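Local coordinates for transcription termination factor NusA (Planctomyces limnophilus, PDB 4MTN), which probably takes part in both transcription termination and antitermination, binding the core RNA polymerase and nascent RNA, at residues D177-R180 and R181-L185; N260-P264 and S265-D269; S355-P359 and D360-E364. All coordinates share one frame; numbering follows the deposited sequence.

All three contacts are local, each within one continuous stretch, and none touches another: the nearest atoms of interactions 1 and 2 are about 14 Å apart, those of interactions 1 and 3 about 28 Å. Interaction 1 lies inside helix 176-186 and combines an apolar, buried side with a charged, partly exposed one. Interaction 2 follows the last turn of helix 254-261, where a cis-proline turn leads into a loop; its apolar part is buried while Pro264 and Glu266 are exposed. Interaction 3 starts a helix of the helix-hairpin-helix region, pairing a buried aliphatic staple with an acidic, largely exposed side.

Interaction 1: residues D177-R180 and R181-L185; sequences DFVR and RLLEL
Phe178 and Leu182, one turn apart on the same helix, form the main apolar contact. Leu182 CD1 sits over the centre of the Phe178 ring, 3.9 Å from the centroid and 13° off the ring normal, a CH-pi contact made by one methyl on one face. The ring is brought there by chi1 of Phe178 (-168°), which sets CG trans to the backbone nitrogen and swings the ring along the helix toward the following turn. A second aliphatic pair runs alongside: Val179 CG1 meets Leu183 CD1 at 3.8 Å, the two side chains lying side by side and pointing the same way.

Backbone bonding is that of a regular alpha-helix. The amides of Arg181, Leu182, Leu183 and Glu184 each bond to the carbonyl four residues back, from Leu183 N to Val179 O at 2.9 Å to Glu184 N to Arg180 O at 3.2 Å.

The charged contact is an i to i+3 salt bridge. Arg181 grips the Glu184 carboxylate side-on: NE bonds OE1 and NH2 bonds OE2, both at 3.0 Å, and the NH2 bond is almost straight at 175°. Both oxygens lie close to the guanidinium plane, whereas NE reaches OE1 from above the carboxylate plane, so the two flat groups are not coplanar. Arg180 slants across the Arg181 guanidinium, its CD nearest, 3.2 Å from NH2. The two-pronged grip fixes the rotation of the Arg181 guanidinium, and NH1, left over from that grip, bonds Gly110 O.

Arg180 NH1 reaches Ile197 O. Phe178 and Leu182 rest on Ile112 of strand 112-120 and on Leu240, Phe178 also meets Val156 of strand 152-162, and Leu182 and Leu183 touch Val236, so helix 176-186 lies between strands 112-120 and 152-162 of the S1 sheet and helix 231-239.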
loop_
_atom_site.group_PDB
_atom_site.type_symbol
_atom_site.label_atom_id
_atom_site.label_comp_id
_atom_site.label_asym_id
_atom_site.label_seq_id
_atom_site.Cartn_x
_atom_site.Cartn_y
_atom_site.Cartn_z
ATOM N N ASP A 177 3.511 5.911 2.933
ATOM C CA ASP A 177 4.845 5.766 3.506
ATOM C C ASP A 177 5.803 6.857 3.033
ATOM O O ASP A 177 6.755 7.189 3.735
ATOM C CB ASP A 177 5.429 4.392 3.172
ATOM C CG ASP A 177 4.791 3.277 3.975
ATOM O OD1 ASP A 177 4.098 3.578 4.969
ATOM O OD2 ASP A 177 4.989 2.098 3.614
ATOM N N PHE A 178 5.554 7.410 1.850
ATOM C CA PHE A 178 6.399 8.481 1.327
ATOM C C PHE A 178 6.314 9.717 2.216
ATOM O O PHE A 178 7.327 10.348 2.518
ATOM C CB PHE A 178 6.005 8.840 -0.107
ATOM C CG PHE A 178 7.000 9.731 -0.802
ATOM C CD1 PHE A 178 8.345 9.681 -0.471
ATOM C CD2 PHE A 178 6.589 10.626 -1.774
ATOM C CE1 PHE A 178 9.261 10.499 -1.105
ATOM C CE2 PHE A 178 7.501 11.449 -2.412
ATOM C CZ PHE A 178 8.839 11.386 -2.075
ATOM N N VAL A 179 5.099 10.059 2.632
ATOM C CA VAL A 179 4.881 11.189 3.526
ATOM C C VAL A 179 5.511 10.924 4.887
ATOM O O VAL A 179 6.150 11.802 5.472
ATOM C CB VAL A 179 3.378 11.482 3.706
ATOM C CG1 VAL A 179 3.168 12.587 4.728
ATOM C CG2 VAL A 179 2.753 11.853 2.377
ATOM N N ARG A 180 5.329 9.702 5.379
ATOM C CA ARG A 180 5.856 9.296 6.677
ATOM C C ARG A 180 7.374 9.443 6.730
ATOM O O ARG A 180 7.923 9.920 7.721
ATOM C CB ARG A 180 5.453 7.851 6.984
ATOM C CG ARG A 180 5.901 7.353 8.344
ATOM C CD ARG A 180 5.525 5.893 8.550
ATOM N NE ARG A 180 4.091 5.706 8.749
ATOM C CZ ARG A 180 3.507 5.630 9.941
ATOM N NH1 ARG A 180 4.237 5.726 11.045
ATOM N NH2 ARG A 180 2.195 5.458 10.031
ATOM N N ARG A 181 8.044 9.042 5.655
ATOM C CA ARG A 181 9.497 9.152 5.574
ATOM C C ARG A 181 9.943 10.609 5.538
ATOM O O ARG A 181 10.857 11.005 6.260
ATOM C CB ARG A 181 10.027 8.423 4.338
ATOM C CG ARG A 181 9.797 6.919 4.317
ATOM C CD ARG A 181 10.667 6.187 5.324
ATOM N NE ARG A 181 10.015 6.047 6.621
ATOM C CZ ARG A 181 9.169 5.069 6.930
ATOM N NH1 ARG A 181 8.865 4.142 6.032
ATOM N NH2 ARG A 181 8.625 5.017 8.139
ATOM N N LEU A 182 9.294 11.400 4.688
ATOM C CA LEU A 182 9.644 12.805 4.517
ATOM C C LEU A 182 9.470 13.596 5.810
ATOM O O LEU A 182 10.251 14.503 6.102
ATOM C CB LEU A 182 8.803 13.431 3.405
ATOM C CG LEU A 182 9.141 12.984 1.983
ATOM C CD1 LEU A 182 8.125 13.532 0.996
ATOM C CD2 LEU A 182 10.548 13.421 1.608
ATOM N N LEU A 183 8.445 13.249 6.580
ATOM C CA LEU A 183 8.213 13.890 7.868
ATOM C C LEU A 183 9.322 13.537 8.852
ATOM O O LEU A 183 9.749 14.377 9.647
ATOM C CB LEU A 183 6.850 13.487 8.434
ATOM C CG LEU A 183 5.648 14.172 7.774
ATOM C CD1 LEU A 183 4.339 13.550 8.233
ATOM C CD2 LEU A 183 5.665 15.662 8.069
ATOM N N GLU A 184 9.789 12.295 8.787
ATOM C CA GLU A 184 10.873 11.836 9.647
ATOM C C GLU A 184 12.165 12.589 9.346
ATOM O O GLU A 184 12.957 12.861 10.244
ATOM C CB GLU A 184 11.089 10.330 9.487
ATOM C CG GLU A 184 9.974 9.473 10.066
ATOM C CD GLU A 184 10.075 8.016 9.653
ATOM O OE1 GLU A 184 11.009 7.671 8.898
ATOM O OE2 GLU A 184 9.218 7.214 10.082
ATOM N N LEU A 185 12.368 12.930 8.078
ATOM C CA LEU A 185 13.562 13.659 7.667
ATOM C C LEU A 185 13.497 15.133 8.059
ATOM O O LEU A 185 14.475 15.699 8.543
ATOM C CB LEU A 185 13.772 13.539 6.156
ATOM C CG LEU A 185 14.233 12.188 5.609
ATOM C CD1 LEU A 185 14.365 12.249 4.096
ATOM C CD2 LEU A 185 15.547 11.769 6.249
#

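Interaction 2: residues N260-P264 and S265-D269; sequences NAMQP and SEVED
The side-chain amide of Gln263 turns one face to Ser265 O, which stands above it with CD 4.0 Å away; this holds whichever way round the amide is fitted. The other flat group, the peptide between Gln263 and Pro264, is cis.

This cis bond reverses the chain. Residues Met262 to Ser265 form a type VI beta-turn with Pro264 in its third position, and the CA atoms of Met262 and Ser265 are only 5.8 Å apart. Ser265 OG points back across the turn to Met262 O as a hydrogen-bond donor. The chi1 of Ser265, 68°, places OG between its own backbone nitrogen and carbonyl carbon, facing that oxygen. The modelled separation is too short to be literal, so the detailed geometry of this bond is doubtful.

The apolar part is made by the selenomethionine Met262 and by Val267. Met262 CB touches Val267 CG2 at 3.8 Å, and CG comes within 4.1 Å of the same methyl, the two side chains meeting at about a right angle. Beyond CB the Met262 chain bends at both chi2 and chi3, bringing CE back to 3.8 Å from Ser265 OG. The branch of Val267 that makes the contact is thus a single methyl laid against the base of a folded chain.

The exposed flank is held by charge: Glu266 forms a salt bridge to Arg284, and its backbone nitrogen bonds Gln287. Underneath, Met262 is inserted among Ala291, Val299, Ala302, Ile310 and Val312. The turn after helix 254-261 is thereby packed against helices 285-292 and 297-306 and strand 309-313, while Val267 meets Val281 of strand 278-282.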
loop_
_atom_site.group_PDB
_atom_site.type_symbol
_atom_site.label_atom_id
_atom_site.label_comp_id
_atom_site.label_asym_id
_atom_site.label_seq_id
_atom_site.Cartn_x
_atom_site.Cartn_y
_atom_site.Cartn_z
ATOM N N ASN A 260 -10.914 14.968 16.499
ATOM C CA ASN A 260 -9.626 15.498 16.064
ATOM C C ASN A 260 -9.404 15.298 14.569
ATOM O O ASN A 260 -8.859 16.169 13.890
ATOM C CB ASN A 260 -8.486 14.840 16.847
ATOM C CG ASN A 260 -8.432 15.293 18.292
ATOM O OD1 ASN A 260 -9.303 16.026 18.758
ATOM N ND2 ASN A 260 -7.405 14.853 19.010
ATOM N N ALA A 261 -9.827 14.144 14.064
ATOM C CA ALA A 261 -9.660 13.814 12.654
ATOM C C ALA A 261 -10.705 14.520 11.793
ATOM O O ALA A 261 -10.528 14.667 10.584
ATOM C CB ALA A 261 -9.735 12.306 12.453
HETATM N N MSE A 262 -11.790 14.959 12.424
HETATM C CA MSE A 262 -12.876 15.624 11.713
HETATM C C MSE A 262 -12.637 17.124 11.566
HETATM O O MSE A 262 -13.464 17.835 10.994
HETATM C CB MSE A 262 -14.208 15.377 12.424
HETATM C CG MSE A 262 -14.764 13.976 12.232
HETATM SE SE MSE A 262 -15.097 13.552 10.359
HETATM C CE MSE A 262 -16.389 14.954 9.959
ATOM N N GLN A 263 -11.511 17.599 12.090
ATOM C CA GLN A 263 -11.126 19.000 11.951
ATOM C C GLN A 263 -10.993 19.367 10.474
ATOM O O GLN A 263 -10.670 18.508 9.653
ATOM C CB GLN A 263 -9.815 19.272 12.695
ATOM C CG GLN A 263 -9.932 19.214 14.212
ATOM C CD GLN A 263 -10.753 20.355 14.783
ATOM O OE1 GLN A 263 -10.848 21.428 14.185
ATOM N NE2 GLN A 263 -11.351 20.130 15.948
ATOM N N PRO A 264 -11.230 20.644 10.124
ATOM C CA PRO A 264 -11.568 21.809 10.957
ATOM C C PRO A 264 -12.967 21.783 11.577
ATOM O O PRO A 264 -13.219 22.534 12.519
ATOM C CB PRO A 264 -11.455 22.986 9.976
ATOM C CG PRO A 264 -10.699 22.458 8.799
ATOM C CD PRO A 264 -11.076 21.021 8.710
ATOM N N SER A 265 -13.858 20.945 11.056
ATOM C CA SER A 265 -15.245 20.923 11.515
ATOM C C SER A 265 -15.367 20.543 12.990
ATOM O O SER A 265 -14.553 19.786 13.518
ATOM C CB SER A 265 -16.073 19.958 10.665
ATOM O OG SER A 265 -15.674 18.616 10.880
ATOM N N GLU A 266 -16.392 21.079 13.646
ATOM C CA GLU A 266 -16.654 20.778 15.048
ATOM C C GLU A 266 -17.708 19.681 15.178
ATOM O O GLU A 266 -18.669 19.637 14.410
ATOM C CB GLU A 266 -17.102 22.036 15.795
ATOM C CG GLU A 266 -16.066 23.149 15.809
ATOM C CD GLU A 266 -16.518 24.361 16.601
ATOM O OE1 GLU A 266 -17.687 24.384 17.041
ATOM O OE2 GLU A 266 -15.704 25.290 16.784
ATOM N N VAL A 267 -17.522 18.801 16.156
ATOM C CA VAL A 267 -18.391 17.642 16.326
ATOM C C VAL A 267 -19.176 17.696 17.634
ATOM O O VAL A 267 -18.611 17.945 18.698
ATOM C CB VAL A 267 -17.577 16.333 16.278
ATOM C CG1 VAL A 267 -18.451 15.139 16.636
ATOM C CG2 VAL A 267 -16.948 16.151 14.905
ATOM N N GLU A 268 -20.483 17.461 17.548
ATOM C CA GLU A 268 -21.338 17.428 18.729
ATOM C C GLU A 268 -21.265 16.077 19.433
ATOM O O GLU A 268 -20.763 15.979 20.554
ATOM C CB GLU A 268 -22.787 17.747 18.352
ATOM C CG GLU A 268 -23.087 19.233 18.200
ATOM C CD GLU A 268 -22.406 19.855 16.995
ATOM O OE1 GLU A 268 -22.043 19.110 16.061
ATOM O OE2 GLU A 268 -22.233 21.092 16.983
ATOM N N ASP A 269 -21.767 15.035 18.776
ATOM C CA ASP A 269 -21.778 13.697 19.359
ATOM C C ASP A 269 -21.011 12.685 18.515
ATOM O O ASP A 269 -20.985 12.774 17.287
ATOM C CB ASP A 269 -23.216 13.211 19.554
ATOM C CG ASP A 269 -23.885 13.833 20.763
ATOM O OD1 ASP A 269 -23.178 14.131 21.748
ATOM O OD2 ASP A 269 -25.120 14.020 20.727
#

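Interaction 3: residues S355-P359 and D360-E364; sequences SVIEP and DELME
Glu358 O accepts the amide of Leu362 at 3.0 Å, with an N-H...O angle of 148°, and this i to i+4 bond opens helix 359-366. Glu358 holds the N-cap position and Pro359 the first turn, where a residue without an amide hydrogen costs no helix bond. The stretch belongs to the helix-hairpin-helix region, and its start carries a hydrophobic staple: Ile357 (N') packs on Leu362 (N4), the fourth residue after the N-cap Glu358.

The staple is made by two branches of each side chain, which cross at about a right angle. Ile357 CD1 lies 3.9 Å from Leu362 CB and equally close to Leu362 CD1, while Ile357 CG2 approaches Leu362 CD2 at 4.0 Å. Leu362 CB faces Ile357; with CG anti to the backbone N (chi1 -179°) the isobutyl group runs across it, so CB and both methyls share the contact. Both residues also lie on Leu343, and Ile357 meets Phe348 and Met275 besides, so the staple joins the helix start to helix 337-345 and to the loops holding Phe348 and Met275.

The polar side is acidic. Glu358 and Asp360 run side by side with their carboxylate planes 73° apart, and Glu358 OE2 is 3.7 Å from Asp360 OD2. Two like charges so close would probably repel, or raise the tendency of one to hold a proton, although the helix N-terminus should partly offset this. The extended Glu361 side chain brings its carboxylate to Glu358 CB, with CD 3.8 Å away, and also touches Met275.

The next rung is the bond from Met363 N to Pro359 O, 3.0 Å long. Selenomethionine Met363 then leads away toward Gln370 and Ala373 of helix 370-399, with its SE atom still 4.0 Å from Pro359 O.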
loop_
_atom_site.group_PDB
_atom_site.type_symbol
_atom_site.label_atom_id
_atom_site.label_comp_id
_atom_site.label_asym_id
_atom_site.label_seq_id
_atom_site.Cartn_x
_atom_site.Cartn_y
_atom_site.Cartn_z
ATOM N N SER A 355 -28.514 -5.531 4.797
ATOM C CA SER A 355 -28.090 -6.600 3.900
ATOM C C SER A 355 -26.682 -7.080 4.228
ATOM O O SER A 355 -26.339 -8.235 3.980
ATOM C CB SER A 355 -28.159 -6.135 2.443
ATOM O OG SER A 355 -27.326 -5.010 2.225
ATOM N N VAL A 356 -25.871 -6.188 4.787
ATOM C CA VAL A 356 -24.489 -6.516 5.120
ATOM C C VAL A 356 -24.344 -6.981 6.567
ATOM O O VAL A 356 -23.230 -7.211 7.040
ATOM C CB VAL A 356 -23.551 -5.315 4.882
ATOM C CG1 VAL A 356 -23.636 -4.856 3.435
ATOM C CG2 VAL A 356 -23.887 -4.177 5.831
ATOM N N ILE A 357 -25.466 -7.112 7.271
ATOM C CA ILE A 357 -25.444 -7.543 8.665
ATOM C C ILE A 357 -24.868 -8.951 8.791
ATOM O O ILE A 357 -24.966 -9.763 7.869
ATOM C CB ILE A 357 -26.855 -7.511 9.304
ATOM C CG1 ILE A 357 -26.755 -7.424 10.829
ATOM C CG2 ILE A 357 -27.674 -8.730 8.898
ATOM C CD1 ILE A 357 -28.095 -7.424 11.533
ATOM N N GLU A 358 -24.241 -9.224 9.929
ATOM C CA GLU A 358 -23.751 -10.561 10.222
ATOM C C GLU A 358 -24.928 -11.453 10.595
ATOM O O GLU A 358 -25.686 -11.128 11.510
ATOM C CB GLU A 358 -22.717 -10.527 11.350
ATOM C CG GLU A 358 -22.005 -11.851 11.586
ATOM C CD GLU A 358 -21.025 -12.192 10.480
ATOM O OE1 GLU A 358 -20.627 -11.277 9.728
ATOM O OE2 GLU A 358 -20.649 -13.379 10.364
ATOM N N PRO A 359 -25.093 -12.572 9.875
ATOM C CA PRO A 359 -26.194 -13.515 10.101
ATOM C C PRO A 359 -26.287 -13.973 11.553
ATOM O O PRO A 359 -27.383 -14.014 12.109
ATOM C CB PRO A 359 -25.844 -14.688 9.181
ATOM C CG PRO A 359 -25.036 -14.075 8.094
ATOM C CD PRO A 359 -24.235 -12.987 8.750
ATOM N N ASP A 360 -25.145 -14.299 12.151
ATOM C CA ASP A 360 -25.101 -14.768 13.532
ATOM C C ASP A 360 -25.642 -13.720 14.500
ATOM O O ASP A 360 -26.370 -14.045 15.438
ATOM C CB ASP A 360 -23.669 -15.141 13.920
ATOM C CG ASP A 360 -22.971 -15.955 12.850
ATOM O OD1 ASP A 360 -23.668 -16.635 12.069
ATOM O OD2 ASP A 360 -21.723 -15.913 12.790
ATOM N N GLU A 361 -25.281 -12.464 14.262
ATOM C CA GLU A 361 -25.719 -11.365 15.114
ATOM C C GLU A 361 -27.207 -11.081 14.936
ATOM O O GLU A 361 -27.887 -10.669 15.877
ATOM C CB GLU A 361 -24.902 -10.106 14.820
ATOM C CG GLU A 361 -23.441 -10.200 15.229
ATOM C CD GLU A 361 -22.631 -8.994 14.791
ATOM O OE1 GLU A 361 -23.012 -8.353 13.790
ATOM O OE2 GLU A 361 -21.615 -8.686 15.449
ATOM N N LEU A 362 -27.710 -11.304 13.725
ATOM C CA LEU A 362 -29.124 -11.101 13.433
ATOM C C LEU A 362 -29.969 -12.202 14.067
ATOM O O LEU A 362 -31.123 -11.979 14.438
ATOM C CB LEU A 362 -29.361 -11.051 11.921
ATOM C CG LEU A 362 -30.799 -10.822 11.449
ATOM C CD1 LEU A 362 -31.354 -9.523 12.013
ATOM C CD2 LEU A 362 -30.875 -10.827 9.931
HETATM N N MSE A 363 -29.385 -13.389 14.192
HETATM C CA MSE A 363 -30.070 -14.519 14.809
HETATM C C MSE A 363 -30.258 -14.307 16.306
HETATM O O MSE A 363 -31.310 -14.627 16.858
HETATM C CB MSE A 363 -29.296 -15.815 14.566
HETATM C CG MSE A 363 -29.297 -16.281 13.125
HETATM SE SE MSE A 363 -28.161 -17.839 12.856
HETATM C CE MSE A 363 -29.178 -19.130 13.907
ATOM N N GLU A 364 -29.232 -13.770 16.958
ATOM C CA GLU A 364 -29.269 -13.560 18.400
ATOM C C GLU A 364 -30.237 -12.446 18.777
ATOM O O GLU A 364 -30.988 -12.565 19.745
ATOM C CB GLU A 364 -27.869 -13.239 18.927
#